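Local coordinates for uncharacterized protein (Mycobacterium tuberculosis, PDB 4Q6U), which is of uncharacterised function but probably acts as a sensor protein, combining an N-terminal GAF-related domain with two PAS-like domains, at residues Trp251-Trp256 and Tyr264-Ser269. Sequence-based numbering, arbitrary orientation.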
loop_
_atom_site.group_PDB
_atom_site.type_symbol
_atom_site.label_atom_id
_atom_site.label_comp_id
_atom_site.label_asym_id
_atom_site.label_seq_id
_atom_site.Cartn_x
_atom_site.Cartn_y
_atom_site.Cartn_z
ATOM N N TRP B 251 20.777 8.344 14.804
ATOM C CA TRP B 251 19.605 8.538 15.668
ATOM C C TRP B 251 18.764 9.753 15.243
ATOM O O TRP B 251 18.030 10.332 16.042
ATOM C CB TRP B 251 20.005 8.671 17.144
ATOM C CG TRP B 251 18.874 8.296 18.059
ATOM C CD1 TRP B 251 18.078 9.143 18.778
ATOM C CD2 TRP B 251 18.385 6.970 18.315
ATOM N NE1 TRP B 251 17.131 8.425 19.475
ATOM C CE2 TRP B 251 17.300 7.090 19.210
ATOM C CE3 TRP B 251 18.763 5.695 17.879
ATOM C CZ2 TRP B 251 16.590 5.981 19.679
ATOM C CZ3 TRP B 251 18.056 4.592 18.348
ATOM C CH2 TRP B 251 16.982 4.744 19.236
ATOM N N THR B 252 18.874 10.135 13.978
ATOM C CA THR B 252 18.043 11.204 13.449
ATOM C C THR B 252 16.586 10.745 13.422
ATOM O O THR B 252 16.284 9.641 12.960
ATOM C CB THR B 252 18.488 11.617 12.038
ATOM O OG1 THR B 252 19.819 12.140 12.090
ATOM C CG2 THR B 252 17.546 12.675 11.465
ATOM N N LEU B 253 15.687 11.571 13.943
ATOM C CA LEU B 253 14.266 11.231 13.946
ATOM C C LEU B 253 13.652 11.511 12.571
ATOM O O LEU B 253 13.798 12.617 12.030
ATOM C CB LEU B 253 13.546 12.021 15.035
ATOM C CG LEU B 253 12.053 11.786 15.227
ATOM C CD1 LEU B 253 11.770 10.360 15.682
ATOM C CD2 LEU B 253 11.522 12.793 16.235
ATOM N N LEU B 254 12.976 10.512 12.004
ATOM C CA LEU B 254 12.431 10.638 10.645
ATOM C C LEU B 254 10.924 10.860 10.611
ATOM O O LEU B 254 10.435 11.745 9.901
ATOM C CB LEU B 254 12.758 9.394 9.821
ATOM C CG LEU B 254 14.218 8.958 9.737
ATOM C CD1 LEU B 254 14.305 7.622 9.024
ATOM C CD2 LEU B 254 15.085 10.012 9.036
ATOM N N LYS B 255 10.185 10.049 11.364
ATOM C CA LYS B 255 8.729 10.080 11.295
ATOM C C LYS B 255 8.078 9.523 12.548
ATOM O O LYS B 255 8.525 8.510 13.078
ATOM C CB LYS B 255 8.230 9.279 10.087
ATOM C CG LYS B 255 6.715 9.363 9.916
ATOM C CD LYS B 255 6.229 8.531 8.773
ATOM C CE LYS B 255 4.723 8.613 8.665
ATOM N NZ LYS B 255 4.235 9.833 7.949
ATOM N N TRP B 256 7.018 10.178 13.009
ATOM C CA TRP B 256 6.188 9.631 14.084
ATOM C C TRP B 256 5.110 8.737 13.487
ATOM O O TRP B 256 4.450 9.128 12.530
ATOM C CB TRP B 256 5.535 10.740 14.904
ATOM C CG TRP B 256 6.510 11.498 15.751
ATOM C CD1 TRP B 256 6.970 12.762 15.536
ATOM C CD2 TRP B 256 7.150 11.031 16.942
ATOM N NE1 TRP B 256 7.861 13.118 16.530
ATOM C CE2 TRP B 256 7.994 12.064 17.399
ATOM C CE3 TRP B 256 7.095 9.828 17.663
ATOM C CZ2 TRP B 256 8.769 11.943 18.546
ATOM C CZ3 TRP B 256 7.870 9.707 18.807
ATOM C CH2 TRP B 256 8.696 10.758 19.237
ATOM N N TYR B 264 10.490 13.409 26.142
ATOM C CA TYR B 264 11.775 14.078 25.976
ATOM C C TYR B 264 11.701 15.147 24.874
ATOM O O TYR B 264 10.752 15.186 24.098
ATOM C CB TYR B 264 12.871 13.044 25.684
ATOM C CG TYR B 264 12.900 12.508 24.257
ATOM C CD1 TYR B 264 12.005 11.536 23.833
ATOM C CD2 TYR B 264 13.844 12.959 23.350
ATOM C CE1 TYR B 264 12.046 11.050 22.534
ATOM C CE2 TYR B 264 13.891 12.479 22.052
ATOM C CZ TYR B 264 12.997 11.527 21.650
ATOM O OH TYR B 264 13.058 11.058 20.359
ATOM N N ASP B 265 12.698 16.023 24.826
ATOM C CA ASP B 265 12.664 17.161 23.911
ATOM C C ASP B 265 13.285 16.793 22.572
ATOM O O ASP B 265 14.420 17.181 22.277
ATOM C CB ASP B 265 13.388 18.369 24.530
ATOM C CG ASP B 265 12.989 19.690 23.879
ATOM O OD1 ASP B 265 12.443 19.677 22.754
ATOM O OD2 ASP B 265 13.232 20.749 24.489
ATOM N N TRP B 266 12.532 16.046 21.765
ATOM C CA TRP B 266 12.973 15.645 20.436
ATOM C C TRP B 266 13.043 16.838 19.479
ATOM O O TRP B 266 13.826 16.824 18.532
ATOM C CB TRP B 266 12.045 14.551 19.858
ATOM C CG TRP B 266 10.602 14.954 19.798
ATOM C CD1 TRP B 266 9.683 14.885 20.810
ATOM C CD2 TRP B 266 9.909 15.491 18.666
ATOM N NE1 TRP B 266 8.465 15.355 20.377
ATOM C CE2 TRP B 266 8.575 15.725 19.065
ATOM C CE3 TRP B 266 10.288 15.792 17.352
ATOM C CZ2 TRP B 266 7.618 16.259 18.195
ATOM C CZ3 TRP B 266 9.328 16.313 16.485
ATOM C CH2 TRP B 266 8.014 16.545 16.917
ATOM N N ARG B 267 12.239 17.870 19.729
ATOM C CA ARG B 267 12.222 19.032 18.828
ATOM C C ARG B 267 13.472 19.900 18.985
ATOM O O ARG B 267 14.112 20.265 17.997
ATOM C CB ARG B 267 10.958 19.866 19.057
ATOM C CG ARG B 267 9.698 19.206 18.479
ATOM C CD ARG B 267 8.456 20.083 18.604
ATOM N NE ARG B 267 8.621 21.367 17.929
ATOM C CZ ARG B 267 8.692 22.534 18.562
ATOM N NH1 ARG B 267 8.592 22.576 19.881
ATOM N NH2 ARG B 267 8.855 23.655 17.878
ATOM N N ARG B 268 13.827 20.218 20.223
ATOM C CA ARG B 268 15.018 21.039 20.472
ATOM C C ARG B 268 16.283 20.299 20.046
ATOM O O ARG B 268 17.196 20.891 19.465
ATOM C CB ARG B 268 15.114 21.419 21.945
ATOM C CG ARG B 268 16.244 22.412 22.268
ATOM C CD ARG B 268 16.496 22.474 23.755
ATOM N NE ARG B 268 17.273 21.322 24.217
ATOM C CZ ARG B 268 16.904 20.510 25.205
ATOM N NH1 ARG B 268 15.765 20.721 25.854
ATOM N NH2 ARG B 268 17.680 19.487 25.549
ATOM N N SER B 269 16.338 18.999 20.330
ATOM C CA SER B 269 17.570 18.255 20.090
ATOM C C SER B 269 17.701 17.801 18.631
ATOM O O SER B 269 18.702 17.188 18.262
ATOM C CB SER B 269 17.673 17.053 21.044
ATOM O OG SER B 269 16.642 16.109 20.789
#
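Strand 253-256 meets the loop segment 264-269 through side chains, the backbones coming nearest at L253 and W266, whose CA atoms lie 8.0 Å apart. W256 turns the NE1–CZ2 edge of its indole onto one face of W266. The planes stand at 72° and the five-membered ring of W256 lies 4.5 Å from the six-membered ring of W266 (centroids), a T-shaped stack. NE1 of W256 sits off-centre over that face, 3.5 Å from CH2 of W266, while CZ2 of W256 comes 3.7 Å from CG of W266. L253 approaches the same indole obliquely: with CG anti to the backbone N (chi1 -179°), its CD2 methyl lies 3.4 Å from CE3 of W266. CG of R267, the next residue, lies over the rim of the opposite face. The loop has its own internal bonds: OD1 of D265 accepts from N of R268 in an Asx motif (2.9 Å, 164°) and OD2 of D265 forms a salt bridge with NH1 of R268. Within the C-terminal PAS-like domain, the contact ties a loop to outermost strand 253-256, whose L253 and W256 also pack on A244 of strand 242-246; D265 hydrogen-bonds through its backbone to P303 of strand 296-303. L254 packs on helix 157-165 of the preceding middle region.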